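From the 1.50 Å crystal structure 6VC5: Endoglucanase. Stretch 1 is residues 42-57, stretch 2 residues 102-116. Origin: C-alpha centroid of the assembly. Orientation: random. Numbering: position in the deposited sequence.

Stretch 1 (42-57) FSAAAGDQAAFEVIWV
Stretch 2, residues 102-116: WAGKRWKRADYIQDA

Each stretch is a helix–turn–helix, and the two run side by side in the same general direction. The axes of helix 42-46 and helix 102-106 are the closer pair, with 23° between their N-to-C directions; helix 49-57 and helix 110-116 are farther apart, at 40°, and larger side chains fill the wider gap. In register, the CA atoms nearest each other are Ala-44 CA and Ala-103 CA (5.4 Å) and Trp-56 CA and Tyr-112 CA (9.7 Å). The contact buries 711 Å², both sides summed.

Where the helices come closest, Ala-44 packs against Ala-103, and Ala-44 and Ala-45 both lie against Trp-102. Ala-44 CB lies 4.3 Å from Trp-102 CB and 4.4 Å from Ala-103 CB, while Ala-45 CB meets Trp-102 CZ3 at 4.2 Å; Trp-102 is in the m rotamer with chi2 near 0°. The end of this first helix receives Arg-106, whose chi1 (107°) and chi2 (118°) lie between wells. Arg-106 NH1 donates to Ala-44 O at 3.0 Å, supplemented by a weak bond from Arg-106 NE to Ala-44 O at 3.4 Å. Ala-45 O is 3.2 Å from Arg-106 NH1 but at a poor angle; water 1 joins them instead, donating to Ala-45 O (2.9 Å) and accepting from Arg-106 NH1 (2.7 Å).

Gly-47 leaves the helix. At phi/psi 80/27 a CB would be jammed against the carbonyl O of the residue before, which by itself calls for glycine; it would also crowd Arg-106 NH2. Its CA lies over one face of the guanidinium. Water 2 donates to Gly-47 O (2.9 Å) and accepts from Trp-107 NE1 (3.0 Å). Asp-48 (phi/psi -101/84, chi1 t) then caps the second helix, Asp-48 OD1 accepting from Ala-51 N at 3.2 Å. In the turn of stretch 2, Trp-107 (-106/7) is the first residue to leave helical phi/psi, Lys-108 has positive phi (62/43), and Arg-109 (-111/98) is at the N-cap position before helix 110-116.

Gln-49, with chi1 and chi2 both t, covers the indole of Trp-107 (chi1 m, chi2 -51°): Gln-49 CG sits 3.7 Å from the centroid of the six-membered ring of Trp-107, 6° off its normal. Water 3 accepts from both Gln-49 NE2 (2.5 Å) and Arg-109 NH1 (3.0 Å).

Phe-52 (chi1 t, chi2 93°) points toward stretch 2. Over one face lie Ala-103 CB, 3.7 Å from the Phe-52 ring centroid, and the edge of Trp-107, an offset edge-to-face pair with planes at 63°. Tyr-112 (chi1 m) packs obliquely, Tyr-112 CE2 3.8 Å from Phe-52 CE2.

Glu-53 (chi1 t) starts sideways, but its end comes nearer, giving a long salt bridge from Glu-53 OE1 to Arg-109 NH1 (3.7 Å). Arg-109, m at chi1 through chi3, is held more tightly within its own stretch, where Arg-109 NE donates to Asp-111 OD1 at 2.8 Å.

Trp-56 (chi1 t, chi2 -131°) closes the contact. Trp-56 CD1 lies 3.7 Å from Tyr-112 CE1, and Trp-56 NE1 donates weakly to Asp-115 OD2 at 3.4 Å.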

# COMPACT_ATOMS: atom_id res chain seq x y z
N PHE A 42 3.38 7.24 -9.20
CA PHE A 42 3.54 6.84 -10.60
C PHE A 42 4.10 7.98 -11.45
O PHE A 42 4.94 7.75 -12.33
CB PHE A 42 2.21 6.36 -11.19
CG PHE A 42 1.54 5.22 -10.45
CD1 PHE A 42 2.23 4.42 -9.56
CD2 PHE A 42 0.19 4.97 -10.67
CE1 PHE A 42 1.59 3.37 -8.89
CE2 PHE A 42 -0.45 3.93 -10.01
CZ PHE A 42 0.25 3.14 -9.11
N SER A 43 3.62 9.21 -11.23
CA SER A 43 4.13 10.35 -11.98
C SER A 43 5.58 10.66 -11.63
O SER A 43 6.36 11.04 -12.51
CB SER A 43 3.21 11.57 -11.81
OG SER A 43 3.17 12.02 -10.47
N ALA A 44 5.96 10.50 -10.36
CA ALA A 44 7.37 10.67 -10.00
C ALA A 44 8.25 9.61 -10.67
O ALA A 44 9.31 9.93 -11.22
CB ALA A 44 7.53 10.59 -8.48
N ALA A 45 7.82 8.35 -10.64
CA ALA A 45 8.58 7.27 -11.28
C ALA A 45 8.68 7.48 -12.79
O ALA A 45 9.73 7.21 -13.40
CB ALA A 45 7.93 5.93 -10.97
N ALA A 46 7.60 7.95 -13.41
CA ALA A 46 7.57 8.17 -14.85
C ALA A 46 8.23 9.47 -15.29
O ALA A 46 8.48 9.65 -16.48
CB ALA A 46 6.11 8.18 -15.33
N GLY A 47 8.53 10.38 -14.36
CA GLY A 47 9.14 11.65 -14.71
C GLY A 47 8.19 12.70 -15.23
O GLY A 47 8.61 13.58 -15.99
N ASP A 48 6.92 12.65 -14.84
CA ASP A 48 5.90 13.59 -15.31
C ASP A 48 5.68 14.64 -14.23
O ASP A 48 4.78 14.55 -13.39
CB ASP A 48 4.61 12.82 -15.64
CG ASP A 48 3.52 13.68 -16.26
OD1 ASP A 48 3.68 14.92 -16.34
OD2 ASP A 48 2.50 13.11 -16.69
N GLN A 49 6.54 15.67 -14.25
CA GLN A 49 6.50 16.66 -13.18
C GLN A 49 5.25 17.53 -13.23
O GLN A 49 4.72 17.92 -12.18
CB GLN A 49 7.76 17.53 -13.19
CG GLN A 49 7.87 18.35 -11.92
CD GLN A 49 9.21 19.02 -11.75
OE1 GLN A 49 10.04 19.05 -12.67
NE2 GLN A 49 9.45 19.58 -10.56
N ALA A 50 4.75 17.85 -14.43
CA ALA A 50 3.55 18.67 -14.52
C ALA A 50 2.37 17.98 -13.84
O ALA A 50 1.57 18.63 -13.16
CB ALA A 50 3.22 18.97 -15.98
N ALA A 51 2.27 16.66 -14.01
CA ALA A 51 1.21 15.93 -13.33
C ALA A 51 1.47 15.85 -11.83
O ALA A 51 0.56 16.11 -11.03
CB ALA A 51 1.05 14.53 -13.93
N PHE A 52 2.70 15.49 -11.44
CA PHE A 52 3.02 15.36 -10.02
C PHE A 52 2.65 16.62 -9.26
O PHE A 52 2.00 16.55 -8.21
CB PHE A 52 4.52 15.08 -9.84
CG PHE A 52 4.91 14.91 -8.39
CD1 PHE A 52 4.94 13.64 -7.82
CD2 PHE A 52 5.16 16.01 -7.57
CE1 PHE A 52 5.26 13.46 -6.48
CE2 PHE A 52 5.45 15.84 -6.23
CZ PHE A 52 5.51 14.57 -5.68
N GLU A 53 3.04 17.78 -9.81
CA GLU A 53 2.87 19.05 -9.12
C GLU A 53 1.41 19.31 -8.76
O GLU A 53 1.10 19.68 -7.62
CB GLU A 53 3.42 20.19 -10.00
CG GLU A 53 3.91 21.43 -9.25
CD GLU A 53 5.15 22.06 -9.89
OE1 GLU A 53 5.73 23.00 -9.30
OE2 GLU A 53 5.55 21.60 -10.98
N VAL A 54 0.50 19.09 -9.72
CA VAL A 54 -0.92 19.35 -9.46
C VAL A 54 -1.55 18.28 -8.57
O VAL A 54 -2.45 18.58 -7.78
CB VAL A 54 -1.72 19.61 -10.75
CG1 VAL A 54 -1.20 20.87 -11.48
CG2 VAL A 54 -1.72 18.40 -11.66
N ILE A 55 -1.13 17.01 -8.69
CA ILE A 55 -1.68 15.97 -7.83
C ILE A 55 -1.32 16.24 -6.37
O ILE A 55 -2.16 16.14 -5.47
CB ILE A 55 -1.22 14.58 -8.29
CG1 ILE A 55 -1.67 14.30 -9.72
CG2 ILE A 55 -1.78 13.51 -7.32
CD1 ILE A 55 -0.90 13.16 -10.37
N TRP A 56 -0.07 16.62 -6.12
CA TRP A 56 0.35 16.97 -4.76
C TRP A 56 -0.35 18.22 -4.24
O TRP A 56 -0.84 18.24 -3.10
CB TRP A 56 1.87 17.09 -4.70
CG TRP A 56 2.40 17.72 -3.43
CD1 TRP A 56 3.32 18.73 -3.35
CD2 TRP A 56 2.09 17.36 -2.07
NE1 TRP A 56 3.58 19.03 -2.04
CE2 TRP A 56 2.84 18.22 -1.23
CE3 TRP A 56 1.24 16.42 -1.47
CZ2 TRP A 56 2.77 18.15 0.16
CZ3 TRP A 56 1.18 16.37 -0.08
CH2 TRP A 56 1.94 17.23 0.72
N VAL A 57 -0.42 19.29 -5.04
CA VAL A 57 -1.10 20.50 -4.57
C VAL A 57 -2.56 20.21 -4.22
O VAL A 57 -3.07 20.68 -3.19
CB VAL A 57 -0.95 21.65 -5.58
CG1 VAL A 57 -1.87 22.80 -5.21
CG2 VAL A 57 0.48 22.14 -5.59
N TRP A 102 10.82 10.69 -3.56
CA TRP A 102 11.34 10.43 -4.90
C TRP A 102 11.35 11.70 -5.75
O TRP A 102 12.33 11.97 -6.46
CB TRP A 102 10.48 9.38 -5.59
CG TRP A 102 10.72 8.01 -5.13
CD1 TRP A 102 11.60 7.60 -4.17
CD2 TRP A 102 10.11 6.83 -5.65
NE1 TRP A 102 11.56 6.22 -4.06
CE2 TRP A 102 10.64 5.73 -4.95
CE3 TRP A 102 9.14 6.60 -6.64
CZ2 TRP A 102 10.25 4.42 -5.22
CZ3 TRP A 102 8.75 5.30 -6.90
CH2 TRP A 102 9.31 4.23 -6.19
N ALA A 103 10.26 12.47 -5.71
CA ALA A 103 10.18 13.70 -6.49
C ALA A 103 11.22 14.71 -6.04
O ALA A 103 11.83 15.41 -6.86
CB ALA A 103 8.78 14.29 -6.37
N GLY A 104 11.44 14.82 -4.73
CA GLY A 104 12.41 15.78 -4.23
C GLY A 104 13.82 15.40 -4.63
O GLY A 104 14.64 16.28 -4.91
N LYS A 105 14.10 14.11 -4.70
CA LYS A 105 15.42 13.66 -5.11
C LYS A 105 15.62 13.85 -6.61
O LYS A 105 16.62 14.45 -7.04
CB LYS A 105 15.61 12.20 -4.68
CG LYS A 105 15.92 12.12 -3.19
CD LYS A 105 15.81 10.72 -2.60
CE LYS A 105 16.34 10.72 -1.17
NZ LYS A 105 16.31 9.39 -0.52
N ARG A 106 14.66 13.41 -7.43
CA ARG A 106 14.87 13.44 -8.87
C ARG A 106 14.82 14.85 -9.45
O ARG A 106 15.52 15.13 -10.43
CB ARG A 106 13.84 12.53 -9.55
CG ARG A 106 12.76 13.26 -10.29
CD ARG A 106 12.81 12.90 -11.75
NE ARG A 106 12.14 11.64 -11.95
CZ ARG A 106 12.28 10.86 -13.02
NH1 ARG A 106 11.61 9.72 -13.07
NH2 ARG A 106 13.07 11.21 -14.02
N TRP A 107 14.04 15.75 -8.86
CA TRP A 107 13.91 17.11 -9.36
C TRP A 107 14.64 18.13 -8.49
O TRP A 107 14.53 19.34 -8.74
CB TRP A 107 12.44 17.49 -9.57
CG TRP A 107 11.77 16.65 -10.65
CD1 TRP A 107 12.23 16.42 -11.92
CD2 TRP A 107 10.53 15.93 -10.55
NE1 TRP A 107 11.36 15.61 -12.61
CE2 TRP A 107 10.31 15.29 -11.79
CE3 TRP A 107 9.59 15.77 -9.52
CZ2 TRP A 107 9.18 14.50 -12.03
CZ3 TRP A 107 8.47 14.98 -9.76
CH2 TRP A 107 8.28 14.36 -11.01
N LYS A 108 15.41 17.67 -7.50
CA LYS A 108 16.26 18.54 -6.68
C LYS A 108 15.45 19.58 -5.92
O LYS A 108 15.82 20.75 -5.84
CB LYS A 108 17.38 19.19 -7.51
CG LYS A 108 18.20 18.20 -8.33
CD LYS A 108 19.16 18.92 -9.28
CE LYS A 108 18.43 19.48 -10.48
NZ LYS A 108 17.46 18.50 -11.04
N ARG A 109 14.32 19.15 -5.35
CA ARG A 109 13.35 20.03 -4.71
C ARG A 109 13.38 19.76 -3.21
O ARG A 109 12.74 18.82 -2.72
CB ARG A 109 11.96 19.76 -5.28
CG ARG A 109 11.73 20.37 -6.65
CD ARG A 109 11.50 21.87 -6.55
NE ARG A 109 10.26 22.21 -5.86
CZ ARG A 109 9.12 22.46 -6.48
NH1 ARG A 109 9.06 22.41 -7.81
NH2 ARG A 109 8.04 22.78 -5.78
N ALA A 110 14.11 20.62 -2.49
CA ALA A 110 14.26 20.43 -1.05
C ALA A 110 12.93 20.54 -0.32
O ALA A 110 12.74 19.93 0.74
CB ALA A 110 15.27 21.43 -0.49
N ASP A 111 11.99 21.32 -0.87
CA ASP A 111 10.68 21.45 -0.24
C ASP A 111 9.92 20.13 -0.26
O ASP A 111 9.19 19.82 0.69
CB ASP A 111 9.88 22.58 -0.90
CG ASP A 111 9.71 22.37 -2.39
OD1 ASP A 111 10.73 22.26 -3.10
OD2 ASP A 111 8.55 22.32 -2.85
N TYR A 112 10.05 19.34 -1.33
CA TYR A 112 9.38 18.05 -1.37
C TYR A 112 9.99 17.09 -0.35
O TYR A 112 9.27 16.30 0.27
CB TYR A 112 9.45 17.45 -2.78
CG TYR A 112 8.59 18.12 -3.85
CD1 TYR A 112 7.51 18.92 -3.51
CD2 TYR A 112 8.88 17.92 -5.20
CE1 TYR A 112 6.73 19.52 -4.51
CE2 TYR A 112 8.11 18.51 -6.20
CZ TYR A 112 7.04 19.30 -5.84
OH TYR A 112 6.26 19.88 -6.83
N ILE A 113 11.31 17.17 -0.13
CA ILE A 113 11.94 16.35 0.89
C ILE A 113 11.43 16.74 2.27
O ILE A 113 11.12 15.88 3.10
CB ILE A 113 13.47 16.45 0.79
CG1 ILE A 113 13.94 16.01 -0.59
CG2 ILE A 113 14.13 15.63 1.89
CD1 ILE A 113 13.64 14.57 -0.90
N GLN A 114 11.33 18.05 2.54
CA GLN A 114 10.79 18.48 3.83
C GLN A 114 9.35 18.01 4.01
O GLN A 114 8.95 17.61 5.10
CB GLN A 114 10.84 20.00 3.97
CG GLN A 114 10.48 20.44 5.38
CD GLN A 114 11.30 19.70 6.44
OE1 GLN A 114 12.54 19.73 6.42
NE2 GLN A 114 10.62 19.02 7.36
N ASP A 115 8.54 18.10 2.94
CA ASP A 115 7.16 17.61 3.02
C ASP A 115 7.13 16.14 3.41
O ASP A 115 6.32 15.72 4.25
CB ASP A 115 6.46 17.80 1.66
CG ASP A 115 6.25 19.26 1.28
OD1 ASP A 115 6.14 20.11 2.19
OD2 ASP A 115 6.17 19.55 0.06
N ALA A 116 7.99 15.33 2.79
CA ALA A 116 8.05 13.91 3.10
C ALA A 116 8.44 13.68 4.55
O ALA A 116 7.82 12.88 5.26
CB ALA A 116 9.02 13.20 2.15
O HOH W 1 11.69 8.13 -15.27
O HOH W 2 11.29 14.63 -15.45
O HOH W 3 10.93 21.52 -9.99
O HOH W 4 3.47 20.92 -6.12
O HOH W 5 5.00 22.74 -6.10